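Local structure of tail fiber protein (Pseudomonas aeruginosa, 6CL6) at the interface of chains A and B. The protein serves as the receptor-binding tail fiber of the R2 pyocin, a contractile injection system of Pseudomonas aeruginosa, and presumably recognises the surface of target cells. Numbering follows the deposited sequence. Chains: chain A/B, Tail fiber protein.

Contact 1: the interface of chains A and B. Residues chain A 127-128, 148; chain B 124, 126, 146, 174-176.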
ATOM      1  N   THR A 127     -39.571 -19.096 -11.623  1.00  9.40           N
ATOM      2  CA  THR A 127     -40.765 -18.849 -10.831  1.00  8.63           C
ATOM      3  C   THR A 127     -40.459 -17.913  -9.677  1.00  8.96           C
ATOM      4  O   THR A 127     -39.314 -17.761  -9.253  1.00 15.20           O
ATOM      5  CB  THR A 127     -41.355 -20.161 -10.309  1.00 11.74           C
ATOM      6  OG1 THR A 127     -40.363 -20.964  -9.683  1.00 19.56           O
ATOM      7  CG2 THR A 127     -41.985 -20.972 -11.442  1.00 13.61           C
ATOM      8  N   LYS A 128     -41.519 -17.267  -9.161  1.00 11.31           N
ATOM      9  CA  LYS A 128     -41.343 -16.344  -8.059  1.00 10.60           C
ATOM     10  C   LYS A 128     -41.094 -17.050  -6.731  1.00 10.74           C
ATOM     11  O   LYS A 128     -40.458 -16.463  -5.836  1.00 15.32           O
ATOM     12  CB  LYS A 128     -42.552 -15.416  -8.000  1.00 18.44           C
ATOM     13  CG  LYS A 128     -42.379 -14.246  -8.986  1.00 20.63           C
ATOM     14  CD  LYS A 128     -43.538 -13.288  -8.974  1.00 30.27           C
ATOM     15  CE  LYS A 128     -43.196 -12.055  -9.805  1.00 32.24           C
ATOM     16  NZ  LYS A 128     -44.325 -11.108  -9.827  1.00 39.11           N
ATOM     17  N   TRP A 148     -33.830 -21.642  -9.791  1.00 11.43           N
ATOM     18  CA  TRP A 148     -33.080 -21.138  -8.664  1.00  9.17           C
ATOM     19  C   TRP A 148     -33.468 -21.921  -7.413  1.00  9.80           C
ATOM     20  O   TRP A 148     -34.620 -22.305  -7.237  1.00 15.64           O
ATOM     21  CB  TRP A 148     -33.260 -19.632  -8.432  1.00 17.83           C
ATOM     22  CG  TRP A 148     -34.643 -19.131  -8.236  1.00  8.87           C
ATOM     23  CD1 TRP A 148     -35.650 -19.150  -9.143  1.00 14.13           C
ATOM     24  CD2 TRP A 148     -35.165 -18.485  -7.078  1.00 10.71           C
ATOM     25  NE1 TRP A 148     -36.771 -18.561  -8.618  1.00 13.71           N
ATOM     26  CE2 TRP A 148     -36.500 -18.141  -7.352  1.00 14.55           C
ATOM     27  CE3 TRP A 148     -34.629 -18.154  -5.829  1.00 16.96           C
ATOM     28  CZ2 TRP A 148     -37.300 -17.496  -6.436  1.00 13.41           C
ATOM     29  CZ3 TRP A 148     -35.417 -17.514  -4.917  1.00 13.65           C
ATOM     30  CH2 TRP A 148     -36.752 -17.209  -5.223  1.00 16.95           C
TER
ATOM     31  N   GLY B 124     -47.346 -16.244 -11.179  1.00 12.69           N
ATOM     32  CA  GLY B 124     -46.392 -17.037 -10.439  1.00 25.86           C
ATOM     33  C   GLY B 124     -44.975 -17.040 -10.992  1.00 16.42           C
ATOM     34  O   GLY B 124     -44.146 -17.817 -10.518  1.00 12.84           O
ATOM     35  N   PHE B 126     -41.391 -14.912 -12.850  1.00 12.86           N
ATOM     36  CA  PHE B 126     -40.647 -13.749 -13.294  1.00 12.45           C
ATOM     37  C   PHE B 126     -41.048 -13.494 -14.739  1.00 12.45           C
ATOM     38  O   PHE B 126     -40.884 -14.386 -15.589  1.00 12.49           O
ATOM     39  CB  PHE B 126     -39.144 -13.986 -13.230  1.00 12.67           C
ATOM     40  CG  PHE B 126     -38.572 -13.850 -11.868  1.00 11.20           C
ATOM     41  CD1 PHE B 126     -38.528 -14.927 -11.001  1.00 15.47           C
ATOM     42  CD2 PHE B 126     -38.079 -12.635 -11.440  1.00 11.24           C
ATOM     43  CE1 PHE B 126     -37.993 -14.774  -9.756  1.00 13.65           C
ATOM     44  CE2 PHE B 126     -37.540 -12.497 -10.176  1.00 12.58           C
ATOM     45  CZ  PHE B 126     -37.498 -13.549  -9.352  1.00 13.00           C
ATOM     46  N   SER B 146     -40.646 -11.600  -4.476  1.00 12.40           N
ATOM     47  CA  SER B 146     -39.867 -11.900  -5.666  1.00 11.08           C
ATOM     48  C   SER B 146     -40.345 -11.088  -6.859  1.00 13.61           C
ATOM     49  O   SER B 146     -41.549 -10.884  -7.064  1.00 16.84           O
ATOM     50  CB  SER B 146     -39.961 -13.388  -6.010  1.00 11.00           C
ATOM     51  OG  SER B 146     -39.215 -14.185  -5.140  1.00 10.96           O
ATOM     52  N   TYR B 174     -35.266 -11.933  -4.812  1.00 13.08           N
ATOM     53  CA  TYR B 174     -35.450 -13.387  -4.796  1.00 17.15           C
ATOM     54  C   TYR B 174     -35.818 -13.781  -3.370  1.00 10.78           C
ATOM     55  O   TYR B 174     -34.943 -13.902  -2.514  1.00 12.25           O
ATOM     56  CB  TYR B 174     -34.196 -14.099  -5.266  1.00 13.62           C
ATOM     57  CG  TYR B 174     -33.682 -13.644  -6.593  1.00 12.71           C
ATOM     58  CD1 TYR B 174     -34.259 -14.050  -7.768  1.00 18.06           C
ATOM     59  CD2 TYR B 174     -32.596 -12.793  -6.658  1.00 10.30           C
ATOM     60  CE1 TYR B 174     -33.763 -13.627  -8.984  1.00 10.66           C
ATOM     61  CE2 TYR B 174     -32.085 -12.383  -7.848  1.00 18.71           C
ATOM     62  CZ  TYR B 174     -32.665 -12.778  -9.007  1.00 13.16           C
ATOM     63  OH  TYR B 174     -32.146 -12.322 -10.194  1.00 23.18           O
ATOM     64  N   ALA B 175     -37.124 -13.976  -3.103  1.00 10.92           N
ATOM     65  CA  ALA B 175     -37.608 -14.286  -1.760  1.00 12.07           C
ATOM     66  C   ALA B 175     -37.630 -15.802  -1.564  1.00 14.66           C
ATOM     67  O   ALA B 175     -38.648 -16.470  -1.702  1.00 11.30           O
ATOM     68  CB  ALA B 175     -38.990 -13.677  -1.513  1.00 13.70           C
ATOM     69  N   ALA B 176     -36.459 -16.359  -1.301  1.00 17.63           N
ATOM     70  CA  ALA B 176     -36.356 -17.800  -1.152  1.00 17.91           C
ATOM     71  C   ALA B 176     -37.265 -18.268  -0.024  1.00 20.20           C
ATOM     72  O   ALA B 176     -37.962 -19.280  -0.144  1.00 18.50           O
ATOM     73  CB  ALA B 176     -34.887 -18.169  -0.905  1.00 15.24           C
TER
HETATM   74  O   HOH W   1     -44.002 -10.135  -7.497  1.00 23.97           O
HETATM   75  O   HOH W   2     -41.212 -15.998  -2.693  1.00 25.80           O
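The hydroxyl OG of B:Ser146 is gripped from two sides at this junction, which probably locks neighbouring chains of the trimeric fiber together. It donates to the carbonyl O of A:Lys128 at 2.7 Å, lying in the plane of that carbonyl, and accepts the backbone N-H of B:Ala175, whose nitrogen is 2.9 Å from OG. With OG beside its own backbone N and opposite the carbonyl carbon (chi1 -74°), the serine reaches across to chain A while staying tied to the end of strand 169-175. The same A:Lys128 also gives its N-H to the carbonyl O of B:Gly124, a bond of 3.0 Å whose donor stands well above the carbonyl plane. Both polar backbone groups of this lysine are thus used in holding the two chains together.

Its side chain runs out extended, laying CB and CG alongside B:Ser146, and its side-chain amine NZ reaches the serine carbonyl O through water 1. Water 2 bridges A:Lys128 O, on a long leg, and B:Ala175 O, on a short one.

Next to this polar cluster lies the indole of A:Trp148. Within chain A its NE1 points in the ring plane to the carbonyl O of A:Thr127 at 2.7 Å, which fixes the rotation of the ring. CB of B:Tyr174 sits over the indole face at CZ3, 3.6 Å away, and CZ3 also approaches CA of B:Ala176; the tyrosine contributes its methylene rather than its phenol ring. The phenyl group of B:Phe126 approaches the same face, at about a right angle to the indole. Its CG sits beside the backbone N (chi1 -79°), and this turns the CE1 corner of the ring toward chain A. The carbonyl O of A:Thr127, already bound to the indole, lies in the phenyl plane at the ring edge, 3.3 Å from B:Phe126 CE1.

Contact 2: the interface of chains A and B. Residues chain A 57, 73, 75, 91; chain B 77, 87, 89, 101.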
ATOM      1  N   LEU A  57     -63.079 -33.882 -26.047  1.00  8.29           N
ATOM      2  CA  LEU A  57     -62.249 -34.429 -24.991  1.00 13.72           C
ATOM      3  C   LEU A  57     -61.780 -35.826 -25.390  1.00 18.54           C
ATOM      4  O   LEU A  57     -62.574 -36.658 -25.828  1.00 13.65           O
ATOM      5  CB  LEU A  57     -63.023 -34.443 -23.657  1.00  7.26           C
ATOM      6  CG  LEU A  57     -62.265 -34.961 -22.443  1.00  8.69           C
ATOM      7  CD1 LEU A  57     -61.180 -34.051 -22.028  1.00  7.13           C
ATOM      8  CD2 LEU A  57     -63.188 -35.180 -21.301  1.00  7.04           C
ATOM      9  N   TYR A  73     -54.909 -35.699 -21.054  1.00  8.98           N
ATOM     10  CA  TYR A  73     -56.250 -35.284 -21.450  1.00 11.35           C
ATOM     11  C   TYR A  73     -56.134 -34.120 -22.409  1.00 10.98           C
ATOM     12  O   TYR A  73     -55.376 -33.171 -22.155  1.00 11.12           O
ATOM     13  CB  TYR A  73     -57.074 -34.849 -20.244  1.00  7.20           C
ATOM     14  CG  TYR A  73     -57.259 -35.874 -19.172  1.00  9.05           C
ATOM     15  CD1 TYR A  73     -56.366 -35.978 -18.121  1.00  8.83           C
ATOM     16  CD2 TYR A  73     -58.377 -36.689 -19.177  1.00 11.57           C
ATOM     17  CE1 TYR A  73     -56.589 -36.930 -17.129  1.00  9.55           C
ATOM     18  CE2 TYR A  73     -58.605 -37.590 -18.203  1.00  7.02           C
ATOM     19  CZ  TYR A  73     -57.716 -37.720 -17.195  1.00  9.43           C
ATOM     20  OH  TYR A  73     -57.992 -38.670 -16.218  1.00 11.83           O
ATOM     21  N   GLN A  75     -58.396 -31.415 -24.426  1.00 10.87           N
ATOM     22  CA  GLN A  75     -59.624 -30.718 -24.801  1.00 11.77           C
ATOM     23  C   GLN A  75     -59.456 -30.103 -26.183  1.00 14.09           C
ATOM     24  O   GLN A  75     -58.393 -29.575 -26.509  1.00 16.50           O
ATOM     25  CB  GLN A  75     -59.983 -29.620 -23.802  1.00  9.38           C
ATOM     26  CG  GLN A  75     -60.091 -30.014 -22.369  1.00 15.58           C
ATOM     27  CD  GLN A  75     -60.206 -28.789 -21.481  1.00 24.06           C
ATOM     28  OE1 GLN A  75     -61.180 -28.052 -21.558  1.00 32.69           O
ATOM     29  NE2 GLN A  75     -59.180 -28.547 -20.669  1.00 20.28           N
ATOM     30  N   THR A  91     -53.719 -31.480 -20.516  1.00  9.25           N
ATOM     31  CA  THR A  91     -53.395 -31.549 -19.101  1.00  7.59           C
ATOM     32  C   THR A  91     -52.977 -32.974 -18.769  1.00 20.61           C
ATOM     33  O   THR A  91     -53.475 -33.933 -19.358  1.00 10.02           O
ATOM     34  CB  THR A  91     -54.561 -31.110 -18.233  1.00 11.37           C
ATOM     35  OG1 THR A  91     -55.744 -31.839 -18.623  1.00  8.08           O
ATOM     36  CG2 THR A  91     -54.802 -29.612 -18.429  1.00 11.88           C
TER
ATOM     37  N   MET B  77     -61.952 -33.594 -15.711  1.00  9.79           N
ATOM     38  CA  MET B  77     -61.936 -34.519 -16.826  1.00 10.75           C
ATOM     39  C   MET B  77     -61.586 -35.871 -16.243  1.00  8.62           C
ATOM     40  O   MET B  77     -60.648 -35.961 -15.450  1.00  9.26           O
ATOM     41  CB  MET B  77     -60.950 -34.081 -17.883  1.00  8.44           C
ATOM     42  CG  MET B  77     -61.290 -32.750 -18.521  1.00 10.72           C
ATOM     43  SD  MET B  77     -59.876 -31.955 -19.310  1.00 16.31           S
ATOM     44  CE  MET B  77     -59.080 -31.103 -17.942  1.00 18.06           C
ATOM     45  N   SER B  87     -58.259 -35.089 -14.132  1.00  9.21           N
ATOM     46  CA  SER B  87     -57.462 -33.877 -14.307  1.00  9.59           C
ATOM     47  C   SER B  87     -58.371 -32.699 -14.011  1.00 14.25           C
ATOM     48  O   SER B  87     -59.567 -32.734 -14.335  1.00 10.40           O
ATOM     49  CB  SER B  87     -56.898 -33.769 -15.702  1.00  9.53           C
ATOM     50  OG  SER B  87     -56.498 -32.437 -16.013  1.00 14.39           O
ATOM     51  N   ILE B  89     -58.648 -28.235 -13.854  1.00 10.77           N
ATOM     52  CA  ILE B  89     -58.206 -26.886 -14.101  1.00  8.92           C
ATOM     53  C   ILE B  89     -59.035 -25.971 -13.201  1.00 16.13           C
ATOM     54  O   ILE B  89     -60.272 -25.965 -13.283  1.00 10.46           O
ATOM     55  CB  ILE B  89     -58.391 -26.488 -15.563  1.00  8.46           C
ATOM     56  CG1 ILE B  89     -57.624 -27.435 -16.496  1.00 11.94           C
ATOM     57  CG2 ILE B  89     -57.965 -25.054 -15.836  1.00 10.50           C
ATOM     58  CD1 ILE B  89     -58.021 -27.294 -17.927  1.00 15.48           C
ATOM     59  N   VAL B 101     -53.628 -26.111 -12.187  1.00  9.20           N
ATOM     60  CA  VAL B 101     -53.908 -27.455 -12.676  1.00  8.64           C
ATOM     61  C   VAL B 101     -53.406 -28.502 -11.678  1.00 14.81           C
ATOM     62  O   VAL B 101     -52.409 -28.300 -10.994  1.00 12.56           O
ATOM     63  CB  VAL B 101     -53.245 -27.624 -14.068  1.00 10.51           C
ATOM     64  CG1 VAL B 101     -51.735 -27.553 -13.972  1.00 11.52           C
ATOM     65  CG2 VAL B 101     -53.667 -28.949 -14.718  1.00 11.17           C
TER
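A:Tyr73 and B:Ser87 make the dense part of this strand-to-strand contact: CB of the serine rests over the rim of the ring at its CD1-CE1 side, 3.3 Å from A:Tyr73 CD1. B:Met77 lies over the opposite rim on the same face, its CB nearest CD2 and its carbonyl O nearest CE2 and CZ. The methionine and tyrosine side chains run past each other in opposite directions, and the phenol is flanked on this face by main chain and methylene groups instead of another ring.

From there the thioether of B:Met77 threads between chain A side chains. SD lies 3.6 Å from CG of A:Gln75, which crosses the methionine at about a right angle, and 3.7 Å from CD1 of A:Leu57, which crosses it obliquely. A bend at the last torsion (chi3 -84°) swings the terminal methyl CE away from the leucine and toward A:Thr91 OG1 and the amide of A:Gln75. The methionine buries more surface than any other residue in the patch. Alongside it, NE2 of the A:Gln75 amide presses on methyl CD1 of B:Ile89 at 3.2 Å, the two side chains coming from opposite directions.

A polar tie closes the packed region. The hydroxyls of A:Thr91 and B:Ser87 share a hydrogen bond, with OG1 and OG 2.8 Å apart; the geometry does not tell which one donates. B:Ser87 OG is opposite its backbone N (chi1 161°), which carries it beyond the tyrosine ring to the threonine.

Beyond this pair the packing becomes looser. The methyl CG2 of A:Thr91 is 3.9 Å from CG2 of B:Val101 and similarly distant from CD1 of B:Ile89, and the valine hides very little surface here.

Mostly apolar, with a hydroxyl pair set among the packed groups, the site packs strands of two subunits against each other through their side chains and probably stabilises the trimeric fiber.

Contacts 1 and 2 lie about 27 Å apart, measured between the centres of their C-alpha atoms, and join the same two chains at successive levels of the elongated fiber. They share no residue. Contact 2 draws on strands 72-79 and 85-92 of both chains, with 57-60 of chain A and 99-104 of chain B at the margins, whereas contact 1 combines loops with 3-10 helix 122-124 and strands 147-151 and 169-175. In both, identical chains present different residues, as suits three copies rather than a two-fold pair. Such separate levels would help to keep the slender fiber in register.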